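Local coordinates for protein myosin-4 (Saccharomyces cerevisiae, PDB 3MMI) that is a class V myosin motor that carries specific mRNAs, among them ASH1, to the bud through its partner SHE3, its globular tail being the part described here, at residues L223-F228 against L347-D352; N299-Q304 against G341-M346; D172-E177 against R248-L253. All coordinates share one frame; numbering follows the deposited sequence.

Contact 1: residues L223-F228 against L347-D352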
ATOM      1  N   LEU A 223       1.752  -5.247   5.706  1.00 19.71           N
ATOM      2  CA  LEU A 223       2.371  -6.186   6.672  1.00 23.41           C
ATOM      3  C   LEU A 223       1.337  -7.227   7.118  1.00 20.71           C
ATOM      4  O   LEU A 223       1.689  -8.353   7.377  1.00 23.03           O
ATOM      5  CB  LEU A 223       3.041  -5.468   7.901  1.00 21.05           C
ATOM      6  CG  LEU A 223       4.288  -4.574   7.564  1.00 23.51           C
ATOM      7  CD1 LEU A 223       4.555  -3.541   8.711  1.00 27.42           C
ATOM      8  CD2 LEU A 223       5.572  -5.339   7.353  1.00 18.98           C
ATOM      9  N   ASN A 224       0.080  -6.856   7.163  1.00 19.74           N
ATOM     10  CA  ASN A 224      -1.058  -7.845   7.266  1.00 19.87           C
ATOM     11  C   ASN A 224      -0.901  -9.057   6.277  1.00 19.32           C
ATOM     12  O   ASN A 224      -0.814 -10.210   6.737  1.00 19.31           O
ATOM     13  CB  ASN A 224      -2.387  -7.083   7.014  1.00 19.53           C
ATOM     14  CG  ASN A 224      -3.610  -7.961   7.134  1.00 21.85           C
ATOM     15  OD1 ASN A 224      -3.828  -8.590   8.206  1.00 22.40           O
ATOM     16  ND2 ASN A 224      -4.340  -8.105   6.064  1.00 19.99           N
ATOM     17  N   VAL A 225      -0.691  -8.763   4.975  1.00 20.55           N
ATOM     18  CA  VAL A 225      -0.514  -9.756   3.859  1.00 21.85           C
ATOM     19  C   VAL A 225       0.683 -10.618   4.120  1.00 20.81           C
ATOM     20  O   VAL A 225       0.615 -11.816   4.248  1.00 19.04           O
ATOM     21  CB  VAL A 225      -0.370  -8.959   2.516  1.00 20.60           C
ATOM     22  CG1 VAL A 225       0.078  -9.930   1.395  1.00 24.07           C
ATOM     23  CG2 VAL A 225      -1.700  -8.301   2.237  1.00 20.34           C
ATOM     24  N   MET A 226       1.808  -9.948   4.357  1.00 23.63           N
ATOM     25  CA  MET A 226       3.103 -10.669   4.535  1.00 22.78           C
ATOM     26  C   MET A 226       3.088 -11.514   5.790  1.00 20.32           C
ATOM     27  O   MET A 226       3.549 -12.661   5.862  1.00 21.09           O
ATOM     28  CB  MET A 226       4.179  -9.633   4.645  1.00 24.11           C
ATOM     29  CG  MET A 226       5.533 -10.213   4.757  1.00 33.74           C
ATOM     30  SD  MET A 226       6.534  -9.176   5.799  1.00 48.85           S
ATOM     31  CE  MET A 226       6.725 -10.279   7.181  1.00 47.38           C
ATOM     32  N   LEU A 227       2.503 -10.945   6.832  1.00 18.80           N
ATOM     33  CA  LEU A 227       2.508 -11.657   8.092  1.00 17.56           C
ATOM     34  C   LEU A 227       1.550 -12.841   8.060  1.00 16.61           C
ATOM     35  O   LEU A 227       1.872 -13.936   8.455  1.00 14.85           O
ATOM     36  CB  LEU A 227       2.151 -10.766   9.274  1.00 16.37           C
ATOM     37  CG  LEU A 227       3.263  -9.842   9.807  1.00 25.04           C
ATOM     38  CD1 LEU A 227       2.644  -8.854  10.752  1.00 18.77           C
ATOM     39  CD2 LEU A 227       4.349 -10.552  10.543  1.00 13.39           C
ATOM     40  N   PHE A 228       0.348 -12.604   7.559  1.00 17.83           N
ATOM     41  CA  PHE A 228      -0.602 -13.715   7.432  1.00 17.43           C
ATOM     42  C   PHE A 228      -0.007 -14.830   6.473  1.00 17.36           C
ATOM     43  O   PHE A 228      -0.125 -15.979   6.835  1.00 17.60           O
ATOM     44  CB  PHE A 228      -1.919 -13.272   6.836  1.00 15.86           C
ATOM     45  CG  PHE A 228      -2.881 -14.360   6.701  1.00 18.61           C
ATOM     46  CD1 PHE A 228      -3.578 -14.818   7.841  1.00 15.62           C
ATOM     47  CD2 PHE A 228      -3.079 -14.984   5.461  1.00 15.44           C
ATOM     48  CE1 PHE A 228      -4.419 -15.850   7.736  1.00 19.69           C
ATOM     49  CE2 PHE A 228      -3.991 -15.975   5.317  1.00 17.70           C
ATOM     50  CZ  PHE A 228      -4.706 -16.445   6.414  1.00 18.23           C
ATOM     51  N   LEU A 347      -3.127 -14.118   0.772  1.00 23.43           N
ATOM     52  CA  LEU A 347      -3.565 -12.702   0.426  1.00 23.76           C
ATOM     53  C   LEU A 347      -2.592 -12.015  -0.509  1.00 21.45           C
ATOM     54  O   LEU A 347      -1.484 -12.442  -0.566  1.00 20.10           O
ATOM     55  CB  LEU A 347      -3.595 -11.843   1.730  1.00 23.07           C
ATOM     56  CG  LEU A 347      -4.393 -12.444   2.877  1.00 26.48           C
ATOM     57  CD1 LEU A 347      -4.226 -11.692   4.242  1.00 22.91           C
ATOM     58  CD2 LEU A 347      -5.949 -12.487   2.478  1.00 22.87           C
ATOM     59  N   SER A 348      -3.054 -10.941  -1.169  1.00 24.09           N
ATOM     60  CA  SER A 348      -2.312 -10.005  -2.019  1.00 26.29           C
ATOM     61  C   SER A 348      -2.554  -8.654  -1.389  1.00 26.76           C
ATOM     62  O   SER A 348      -3.653  -8.384  -0.968  1.00 27.16           O
ATOM     63  CB  SER A 348      -3.007  -9.799  -3.401  1.00 23.78           C
ATOM     64  OG  SER A 348      -3.190 -11.025  -3.898  1.00 41.56           O
ATOM     65  N   ALA A 349      -1.636  -7.723  -1.597  1.00 29.65           N
ATOM     66  CA  ALA A 349      -1.765  -6.380  -1.100  1.00 28.99           C
ATOM     67  C   ALA A 349      -2.628  -5.559  -2.039  1.00 29.11           C
ATOM     68  O   ALA A 349      -2.396  -5.554  -3.258  1.00 32.15           O
ATOM     69  CB  ALA A 349      -0.387  -5.797  -1.013  1.00 28.94           C
ATOM     70  N   GLN A 350      -3.602  -4.856  -1.484  1.00 27.40           N
ATOM     71  CA  GLN A 350      -4.454  -4.033  -2.292  1.00 30.42           C
ATOM     72  C   GLN A 350      -4.773  -2.778  -1.507  1.00 28.39           C
ATOM     73  O   GLN A 350      -5.078  -2.877  -0.330  1.00 28.23           O
ATOM     74  CB  GLN A 350      -5.764  -4.784  -2.654  1.00 33.28           C
ATOM     75  CG  GLN A 350      -5.579  -6.215  -3.302  1.00 40.68           C
ATOM     76  CD  GLN A 350      -5.332  -6.194  -4.843  1.00 52.34           C
ATOM     77  OE1 GLN A 350      -5.333  -5.116  -5.479  1.00 57.61           O
ATOM     78  NE2 GLN A 350      -5.158  -7.377  -5.439  1.00 44.35           N
ATOM     79  N   PHE A 351      -4.724  -1.600  -2.128  1.00 26.49           N
ATOM     80  CA  PHE A 351      -4.934  -0.392  -1.352  1.00 25.03           C
ATOM     81  C   PHE A 351      -6.080   0.371  -1.962  1.00 24.67           C
ATOM     82  O   PHE A 351      -6.281   0.316  -3.140  1.00 24.93           O
ATOM     83  CB  PHE A 351      -3.627   0.461  -1.340  1.00 26.14           C
ATOM     84  CG  PHE A 351      -2.347  -0.353  -1.121  1.00 25.25           C
ATOM     85  CD1 PHE A 351      -2.090  -0.919   0.114  1.00 23.45           C
ATOM     86  CD2 PHE A 351      -1.407  -0.516  -2.126  1.00 19.07           C
ATOM     87  CE1 PHE A 351      -0.902  -1.679   0.328  1.00 26.21           C
ATOM     88  CE2 PHE A 351      -0.218  -1.218  -1.902  1.00 26.08           C
ATOM     89  CZ  PHE A 351       0.060  -1.810  -0.677  1.00 18.89           C
ATOM     90  N   ASP A 352      -6.787   1.146  -1.176  1.00 25.73           N
ATOM     91  CA  ASP A 352      -7.760   2.024  -1.700  1.00 28.63           C
ATOM     92  C   ASP A 352      -7.164   3.098  -2.656  1.00 30.11           C
ATOM     93  O   ASP A 352      -5.957   3.359  -2.613  1.00 32.13           O
ATOM     94  CB  ASP A 352      -8.567   2.648  -0.565  1.00 29.15           C
ATOM     95  CG  ASP A 352      -9.299   1.621   0.252  1.00 31.73           C
ATOM     96  OD1 ASP A 352      -9.346   0.427  -0.113  1.00 33.59           O
ATOM     97  OD2 ASP A 352      -9.851   1.986   1.294  1.00 41.77           O
TER

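Contact 2: residues N299-Q304 against G341-M346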
ATOM      1  N   ASN A 299     -11.523 -16.623   5.057  1.00 16.58           N
ATOM      2  CA  ASN A 299     -12.436 -17.591   4.467  1.00 12.26           C
ATOM      3  C   ASN A 299     -12.309 -18.920   5.159  1.00 11.08           C
ATOM      4  O   ASN A 299     -11.412 -19.156   5.968  1.00  9.20           O
ATOM      5  CB  ASN A 299     -12.266 -17.547   2.882  1.00 14.94           C
ATOM      6  CG  ASN A 299     -10.961 -17.948   2.466  1.00  8.30           C
ATOM      7  OD1 ASN A 299     -10.385 -18.859   3.075  1.00 12.81           O
ATOM      8  ND2 ASN A 299     -10.509 -17.372   1.353  1.00 13.06           N
ATOM      9  N   PRO A 300     -13.143 -19.898   4.744  1.00 13.15           N
ATOM     10  CA  PRO A 300     -13.031 -21.219   5.294  1.00 11.62           C
ATOM     11  C   PRO A 300     -11.698 -21.954   5.048  1.00  9.97           C
ATOM     12  O   PRO A 300     -11.268 -22.620   5.957  1.00  9.06           O
ATOM     13  CB  PRO A 300     -14.245 -21.933   4.710  1.00 14.15           C
ATOM     14  CG  PRO A 300     -15.243 -20.803   4.445  1.00 14.50           C
ATOM     15  CD  PRO A 300     -14.270 -19.791   3.806  1.00 12.57           C
ATOM     16  N   ALA A 301     -11.024 -21.744   3.909  1.00 11.98           N
ATOM     17  CA  ALA A 301      -9.756 -22.483   3.578  1.00 11.12           C
ATOM     18  C   ALA A 301      -8.692 -21.827   4.494  1.00 12.67           C
ATOM     19  O   ALA A 301      -7.781 -22.483   4.960  1.00 14.15           O
ATOM     20  CB  ALA A 301      -9.410 -22.315   2.151  1.00  7.36           C
ATOM     21  N   GLN A 302      -8.775 -20.491   4.682  1.00 13.00           N
ATOM     22  CA  GLN A 302      -7.790 -19.747   5.562  1.00 10.48           C
ATOM     23  C   GLN A 302      -7.905 -20.216   6.960  1.00 11.01           C
ATOM     24  O   GLN A 302      -6.949 -20.542   7.642  1.00  9.88           O
ATOM     25  CB  GLN A 302      -8.025 -18.268   5.441  1.00 13.58           C
ATOM     26  CG  GLN A 302      -7.500 -17.704   4.113  1.00 10.25           C
ATOM     27  CD  GLN A 302      -7.945 -16.297   3.879  1.00 13.33           C
ATOM     28  OE1 GLN A 302      -9.039 -15.944   4.264  1.00 18.54           O
ATOM     29  NE2 GLN A 302      -7.212 -15.555   3.066  1.00 13.89           N
ATOM     30  N   ILE A 303      -9.136 -20.376   7.416  1.00 14.20           N
ATOM     31  CA  ILE A 303      -9.332 -20.844   8.751  1.00 13.62           C
ATOM     32  C   ILE A 303      -8.911 -22.283   8.893  1.00 15.55           C
ATOM     33  O   ILE A 303      -8.309 -22.674   9.946  1.00 17.04           O
ATOM     34  CB  ILE A 303     -10.831 -20.718   9.208  1.00 14.46           C
ATOM     35  CG1 ILE A 303     -11.317 -19.290   9.208  1.00 14.93           C
ATOM     36  CG2 ILE A 303     -11.083 -21.433  10.544  1.00  7.78           C
ATOM     37  CD1 ILE A 303     -12.762 -19.184   9.458  1.00 15.27           C
ATOM     38  N   GLN A 304      -9.275 -23.116   7.943  1.00 15.75           N
ATOM     39  CA  GLN A 304      -8.734 -24.500   7.921  1.00 14.57           C
ATOM     40  C   GLN A 304      -7.253 -24.535   7.872  1.00 13.11           C
ATOM     41  O   GLN A 304      -6.623 -25.373   8.572  1.00 15.56           O
ATOM     42  CB  GLN A 304      -9.393 -25.282   6.717  1.00 14.93           C
ATOM     43  CG  GLN A 304      -9.064 -26.766   6.804  1.00 20.21           C
ATOM     44  CD  GLN A 304      -9.197 -27.468   5.461  1.00 13.10           C
ATOM     45  OE1 GLN A 304      -8.770 -26.987   4.449  1.00 17.70           O
ATOM     46  NE2 GLN A 304      -9.922 -28.504   5.482  1.00 12.81           N
ATOM     47  N   GLY A 341     -14.990 -19.130  -8.648  1.00 34.38           N
ATOM     48  CA  GLY A 341     -13.644 -18.541  -8.399  1.00 29.23           C
ATOM     49  C   GLY A 341     -12.924 -19.334  -7.333  1.00 26.36           C
ATOM     50  O   GLY A 341     -13.552 -19.950  -6.512  1.00 23.85           O
ATOM     51  N   LYS A 342     -11.607 -19.387  -7.457  1.00 25.47           N
ATOM     52  CA  LYS A 342     -10.735 -19.938  -6.459  1.00 25.13           C
ATOM     53  C   LYS A 342     -10.845 -19.193  -5.129  1.00 25.25           C
ATOM     54  O   LYS A 342     -10.844 -17.968  -5.076  1.00 24.51           O
ATOM     55  CB  LYS A 342      -9.282 -19.933  -6.915  1.00 23.43           C
ATOM     56  CG  LYS A 342      -8.352 -20.587  -5.890  1.00 29.08           C
ATOM     57  CD  LYS A 342      -6.871 -20.803  -6.412  1.00 27.85           C
ATOM     58  CE  LYS A 342      -5.954 -21.107  -5.228  1.00 25.75           C
ATOM     59  NZ  LYS A 342      -4.466 -21.203  -5.473  1.00 30.56           N
ATOM     60  N   MET A 343     -10.988 -19.971  -4.083  1.00 24.57           N
ATOM     61  CA  MET A 343     -10.975 -19.472  -2.728  1.00 23.47           C
ATOM     62  C   MET A 343      -9.488 -19.453  -2.217  1.00 22.67           C
ATOM     63  O   MET A 343      -8.982 -20.487  -1.764  1.00 18.68           O
ATOM     64  CB  MET A 343     -11.863 -20.389  -1.875  1.00 22.14           C
ATOM     65  CG  MET A 343     -11.905 -19.968  -0.341  1.00 19.14           C
ATOM     66  SD  MET A 343     -12.717 -21.141   0.768  1.00 27.58           S
ATOM     67  CE  MET A 343     -14.521 -20.738   0.418  1.00 14.87           C
ATOM     68  N   GLU A 344      -8.828 -18.284  -2.377  1.00 22.29           N
ATOM     69  CA  GLU A 344      -7.412 -18.115  -2.184  1.00 23.04           C
ATOM     70  C   GLU A 344      -7.106 -18.238  -0.729  1.00 22.02           C
ATOM     71  O   GLU A 344      -7.816 -17.685   0.090  1.00 24.23           O
ATOM     72  CB  GLU A 344      -6.941 -16.730  -2.626  1.00 24.08           C
ATOM     73  CG  GLU A 344      -7.481 -16.187  -3.959  1.00 32.66           C
ATOM     74  CD  GLU A 344      -6.787 -16.825  -5.108  1.00 44.74           C
ATOM     75  OE1 GLU A 344      -5.839 -17.620  -4.809  1.00 42.84           O
ATOM     76  OE2 GLU A 344      -7.197 -16.527  -6.288  1.00 48.88           O
ATOM     77  N   ILE A 345      -6.094 -18.981  -0.354  1.00 19.94           N
ATOM     78  CA  ILE A 345      -5.616 -18.946   0.986  1.00 19.88           C
ATOM     79  C   ILE A 345      -4.627 -17.758   1.194  1.00 22.58           C
ATOM     80  O   ILE A 345      -4.865 -16.970   2.147  1.00 16.19           O
ATOM     81  CB  ILE A 345      -4.967 -20.212   1.395  1.00 20.34           C
ATOM     82  CG1 ILE A 345      -5.966 -21.353   1.379  1.00 18.25           C
ATOM     83  CG2 ILE A 345      -4.303 -20.143   2.710  1.00 20.23           C
ATOM     84  CD1 ILE A 345      -5.303 -22.753   1.791  1.00 21.03           C
ATOM     85  N   MET A 346      -3.623 -17.588   0.287  1.00 22.50           N
ATOM     86  CA  MET A 346      -2.730 -16.433   0.328  1.00 23.16           C
ATOM     87  C   MET A 346      -3.550 -15.189   0.122  1.00 21.71           C
ATOM     88  O   MET A 346      -4.463 -15.156  -0.692  1.00 22.00           O
ATOM     89  CB  MET A 346      -1.608 -16.582  -0.757  1.00 21.93           C
ATOM     90  CG  MET A 346      -0.919 -17.912  -0.620  1.00 24.17           C
ATOM     91  SD  MET A 346       0.309 -17.790   0.687  1.00 38.92           S
ATOM     92  CE  MET A 346      -0.480 -18.641   1.944  1.00 43.48           C
TER

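Contact 3: residues D172-E177 against R248-L253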
ATOM      1  N   ASP A 172      11.243 -12.526  11.564  1.00 27.59           N
ATOM      2  CA  ASP A 172      11.987 -12.924  12.771  1.00 29.78           C
ATOM      3  C   ASP A 172      11.630 -12.151  13.963  1.00 27.21           C
ATOM      4  O   ASP A 172      11.741 -12.666  15.045  1.00 31.26           O
ATOM      5  CB  ASP A 172      13.518 -12.819  12.631  1.00 30.75           C
ATOM      6  CG  ASP A 172      14.107 -13.963  11.823  1.00 37.64           C
ATOM      7  OD1 ASP A 172      13.529 -15.055  11.854  1.00 37.49           O
ATOM      8  OD2 ASP A 172      15.148 -13.756  11.124  1.00 45.42           O
ATOM      9  N   MET A 173      11.181 -10.932  13.770  1.00 26.36           N
ATOM     10  CA  MET A 173      10.751 -10.052  14.876  1.00 24.23           C
ATOM     11  C   MET A 173       9.406 -10.515  15.422  1.00 22.79           C
ATOM     12  O   MET A 173       9.151 -10.398  16.578  1.00 21.45           O
ATOM     13  CB  MET A 173      10.644  -8.630  14.275  1.00 26.90           C
ATOM     14  CG  MET A 173      10.893  -7.502  15.208  1.00 31.55           C
ATOM     15  SD  MET A 173      10.664  -5.914  14.480  1.00 33.42           S
ATOM     16  CE  MET A 173      10.574  -6.224  12.723  1.00 57.70           C
ATOM     17  N   VAL A 174       8.504 -11.012  14.549  1.00 24.14           N
ATOM     18  CA  VAL A 174       7.080 -11.091  14.929  1.00 20.33           C
ATOM     19  C   VAL A 174       6.647 -12.498  15.030  1.00 19.07           C
ATOM     20  O   VAL A 174       6.016 -12.827  16.033  1.00 20.79           O
ATOM     21  CB  VAL A 174       6.116 -10.324  13.958  1.00 23.00           C
ATOM     22  CG1 VAL A 174       4.651 -10.666  14.276  1.00 17.17           C
ATOM     23  CG2 VAL A 174       6.399  -8.886  13.901  1.00 15.24           C
ATOM     24  N   LEU A 175       6.967 -13.342  14.050  1.00 20.78           N
ATOM     25  CA  LEU A 175       6.377 -14.678  13.903  1.00 21.56           C
ATOM     26  C   LEU A 175       7.251 -15.874  14.329  1.00 26.43           C
ATOM     27  O   LEU A 175       6.709 -17.012  14.499  1.00 26.31           O
ATOM     28  CB  LEU A 175       6.041 -14.863  12.415  1.00 20.90           C
ATOM     29  CG  LEU A 175       4.937 -13.987  11.879  1.00 18.94           C
ATOM     30  CD1 LEU A 175       4.692 -14.312  10.435  1.00 14.81           C
ATOM     31  CD2 LEU A 175       3.633 -14.246  12.826  1.00 15.03           C
ATOM     32  N   ASN A 176       8.582 -15.657  14.360  1.00 28.42           N
ATOM     33  CA  ASN A 176       9.598 -16.761  14.502  1.00 32.27           C
ATOM     34  C   ASN A 176       9.640 -17.238  15.921  1.00 33.67           C
ATOM     35  O   ASN A 176      10.186 -16.573  16.781  1.00 27.73           O
ATOM     36  CB  ASN A 176      11.006 -16.266  14.127  1.00 35.35           C
ATOM     37  CG  ASN A 176      12.032 -17.404  14.022  1.00 36.98           C
ATOM     38  OD1 ASN A 176      11.806 -18.522  14.485  1.00 39.70           O
ATOM     39  ND2 ASN A 176      13.159 -17.099  13.398  1.00 35.10           N
ATOM     40  N   GLU A 177       9.017 -18.382  16.194  1.00 39.15           N
ATOM     41  CA  GLU A 177       8.892 -18.781  17.603  1.00 42.75           C
ATOM     42  C   GLU A 177      10.242 -19.090  18.202  1.00 43.93           C
ATOM     43  O   GLU A 177      10.424 -18.869  19.415  1.00 43.89           O
ATOM     44  CB  GLU A 177       7.918 -19.950  17.800  1.00 44.74           C
ATOM     45  CG  GLU A 177       8.265 -21.237  17.035  1.00 53.87           C
ATOM     46  CD  GLU A 177       8.951 -22.268  17.945  1.00 58.81           C
ATOM     47  OE1 GLU A 177       8.876 -22.067  19.169  1.00 61.63           O
ATOM     48  OE2 GLU A 177       9.566 -23.243  17.428  1.00 61.83           O
ATOM     49  N   ARG A 248       1.309 -10.180  21.275  1.00 24.36           N
ATOM     50  CA  ARG A 248       2.184  -9.209  21.906  1.00 26.07           C
ATOM     51  C   ARG A 248       3.164  -8.566  20.922  1.00 25.63           C
ATOM     52  O   ARG A 248       3.443  -7.372  21.032  1.00 25.47           O
ATOM     53  CB  ARG A 248       2.954  -9.856  23.061  1.00 24.35           C
ATOM     54  CG  ARG A 248       2.107 -10.762  23.940  1.00 31.51           C
ATOM     55  N   ASN A 249       3.700  -9.330  19.966  1.00 21.45           N
ATOM     56  CA  ASN A 249       4.692  -8.724  19.073  1.00 21.21           C
ATOM     57  C   ASN A 249       3.958  -7.753  18.228  1.00 22.14           C
ATOM     58  O   ASN A 249       4.513  -6.654  17.877  1.00 23.85           O
ATOM     59  CB  ASN A 249       5.452  -9.754  18.217  1.00 19.23           C
ATOM     60  CG  ASN A 249       6.363 -10.624  19.050  1.00 26.96           C
ATOM     61  OD1 ASN A 249       6.762 -11.751  18.654  1.00 31.13           O
ATOM     62  ND2 ASN A 249       6.809 -10.096  20.132  1.00 18.93           N
ATOM     63  N   ILE A 250       2.723  -8.109  17.873  1.00 20.22           N
ATOM     64  CA  ILE A 250       1.953  -7.250  16.987  1.00 20.54           C
ATOM     65  C   ILE A 250       1.662  -5.914  17.703  1.00 20.37           C
ATOM     66  O   ILE A 250       1.812  -4.808  17.194  1.00 18.25           O
ATOM     67  CB  ILE A 250       0.623  -7.955  16.496  1.00 17.96           C
ATOM     68  CG1 ILE A 250       0.948  -9.021  15.400  1.00 18.29           C
ATOM     69  CG2 ILE A 250      -0.332  -6.943  15.944  1.00 15.65           C
ATOM     70  CD1 ILE A 250      -0.242  -9.779  15.006  1.00 18.76           C
ATOM     71  N   GLU A 251       1.211  -6.069  18.917  1.00 22.74           N
ATOM     72  CA  GLU A 251       0.917  -4.869  19.776  1.00 26.37           C
ATOM     73  C   GLU A 251       2.158  -4.006  19.988  1.00 23.92           C
ATOM     74  O   GLU A 251       2.077  -2.827  19.892  1.00 23.54           O
ATOM     75  CB  GLU A 251       0.282  -5.192  21.139  1.00 26.13           C
ATOM     76  CG  GLU A 251      -1.029  -6.052  21.198  1.00 38.24           C
ATOM     77  CD  GLU A 251      -1.945  -6.103  19.902  1.00 53.94           C
ATOM     78  OE1 GLU A 251      -2.122  -7.245  19.317  1.00 56.22           O
ATOM     79  OE2 GLU A 251      -2.494  -5.032  19.472  1.00 57.97           O
ATOM     80  N   ARG A 252       3.326  -4.594  20.099  1.00 25.05           N
ATOM     81  CA  ARG A 252       4.542  -3.871  20.050  1.00 24.86           C
ATOM     82  C   ARG A 252       4.742  -3.136  18.742  1.00 25.32           C
ATOM     83  O   ARG A 252       5.055  -1.959  18.768  1.00 25.31           O
ATOM     84  CB  ARG A 252       5.717  -4.842  20.257  1.00 29.44           C
ATOM     85  CG  ARG A 252       6.676  -4.311  21.204  1.00 33.72           C
ATOM     86  CD  ARG A 252       7.890  -5.228  21.350  1.00 42.20           C
ATOM     87  NE  ARG A 252       9.060  -4.442  21.704  1.00 38.43           N
ATOM     88  CZ  ARG A 252      10.236  -4.973  22.080  1.00 41.13           C
ATOM     89  NH1 ARG A 252      10.412  -6.298  22.216  1.00 40.17           N
ATOM     90  NH2 ARG A 252      11.207  -4.170  22.397  1.00 37.29           N
ATOM     91  N   LEU A 253       4.642  -3.838  17.604  1.00 25.25           N
ATOM     92  CA  LEU A 253       4.700  -3.200  16.258  1.00 23.76           C
ATOM     93  C   LEU A 253       3.701  -2.053  16.132  1.00 24.19           C
ATOM     94  O   LEU A 253       4.023  -0.976  15.581  1.00 24.04           O
ATOM     95  CB  LEU A 253       4.415  -4.257  15.200  1.00 24.92           C
ATOM     96  CG  LEU A 253       4.523  -3.775  13.766  1.00 30.67           C
ATOM     97  CD1 LEU A 253       5.106  -4.938  12.898  1.00 32.80           C
ATOM     98  CD2 LEU A 253       3.189  -3.255  13.326  1.00 30.32           C
TER

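Contact 1: residues L223-F228 against L347-D352
Val225 is the bump on which the extended chain 347-352 rides. Its two methyls fork beneath that chain: CG1, anti to the backbone N (chi1 169°), abuts the carbonyl oxygen of Leu347, with Val225 CG1 and Leu347 O 3.5 Å apart, while CG2 presses against the next peptide, Val225 CG2 lying 3.7 Å from Ser348 C. Ala349 adds its methyl to the same branch, Ala349 CB lying a looser 4.3 Å from Val225 CG2. Leu347 is the opposing bump. Its CD1 drops into the hollow between Asn224 and Phe228, one helical turn apart, and meets the Phe228 ring obliquely, Leu347 CD1 to Phe228 CD2 being 3.7 Å; the two side chains cross at about a right angle. Asn224 lines the other wall, its ND2 4.0 Å from Leu347 CD1, although its amide is held by Gln270 and Ile271 rather than by the loop. No hydrogen bond joins the two segments themselves; Asn229, just beyond, bonds to Leu347 O. The contact thus lays the loop that follows helix 322-338 across helix 209-234, which on another side packs through Leu223, Met226 and Leu227 against Ile170 of helix 170-174, while Phe351 reaches helix 132-168.

Contact 2: residues N299-Q304 against G341-M346
The flat amide of Asn299 is covered on one face by Met343 CG, which lies 3.4 Å from Asn299 ND2 as the two side chains run past each other in opposite directions, and on the other by the amide of Gln302, nearly parallel to it. At the edge of the Asn299 amide, and in its plane, ND2 donates to the backbone carbonyl of Glu344 (Asn299 ND2 to Glu344 O 3.0 Å, N-H...O 163°). The Gln302 amide likewise donates within its own plane, from Gln302 NE2 to Ile345 O at 2.9 Å, and, like the Asn299 donor, it comes in tilted from the carbonyl plane, here by 32°. Two side-chain amides therefore grip successive carbonyls of the loop. Their oxygens turn back to the helix: Asn299 OD1 accepts from Gln302 N at 2.8 Å and, weakly, from Ala301 N, while Gln302 OE1 takes the N-H of Asn299 at 2.7 Å. With both ends of each amide engaged, neither group is likely to rotate easily. An alanine in place of Asn299 would probably leave Glu344 O without this donor and the first turn of the helix without its side-chain cap. Beside the polar grip, Met343 bends at chi3 (-79°), placing CE against the proline ring, Pro300 CD to Met343 CE being 3.5 Å. The methyl of Ala301 sits between Met343 SD and Ile345 CG1, 3.7 Å from the latter atom. Val331 and Ile332 of helix 322-338 also touch Pro300, and Phe228 of helix 209-234 touches Gln302. Asn299 and Gln302 together form a capping box at the start of helix 300-308, here extended so that both capping side chains also bind an irregular loop within the all-helical globular tail.

Contact 3: residues D172-E177 against R248-L253
Val174 and Asn249 bring the end of helix 170-174 against helix 240-257, a helix-to-helix packing within the all-helical globular tail of this class V myosin, in the region of the dilute family. The apolar part centres on Val174. Its two methyls diverge: CG1, anti to the backbone N (chi1 170°), faces Ile250, with Val174 CG1 to Ile250 CG1 at 4.2 Å, and CG2 faces the residue one turn after Asn249, Val174 CG2 lying 4.3 Å from Leu253 CD1. The side chains of Val174 and Asn249 slide past each other in opposite directions, the CB of Asn249 lying against Val174 CG1. Leu227 and Leu220 of helix 209-234 touch Val174 and Leu253, respectively, and the contact is buried. Further polar links involve neighbouring residues. Leu175 O accepts from Tyr242 OH, a second link to helix 240-257, while Arg252 turns to Asp185 in a salt bridge and to the carbonyl of Ser183. Within 172-177, the turn after helix 170-174 is tied back to Asp172 by the amide of Asn176, whose ND2 donates to Asp172 OD1 from above the carboxylate plane at 2.6 Å.

How the contacts relate
Contact 3 is buried and joins the end of helix 170-174 to helix 240-257, mainly by apolar side chains, whereas contacts 1 and 2 are only partly buried and hold successive pieces of one irregular chain, 341-352, against different helices. Their chemistry differs accordingly: contact 2 adds side-chain amides binding loop carbonyls to its apolar packing, whereas contact 1 has no hydrogen bond between its segments. These two meet directly, Phe228 CE2 lying 3.4 Å from Ile345 O, and contact 2 is nested within the loop that contact 1 closes. Helix 209-234 also connects contact 1 with contact 3, Leu227 CD2 resting 3.7 Å from Val174 CG1. Contacts 2 and 3 do not touch, their nearest atoms being about 11 Å apart.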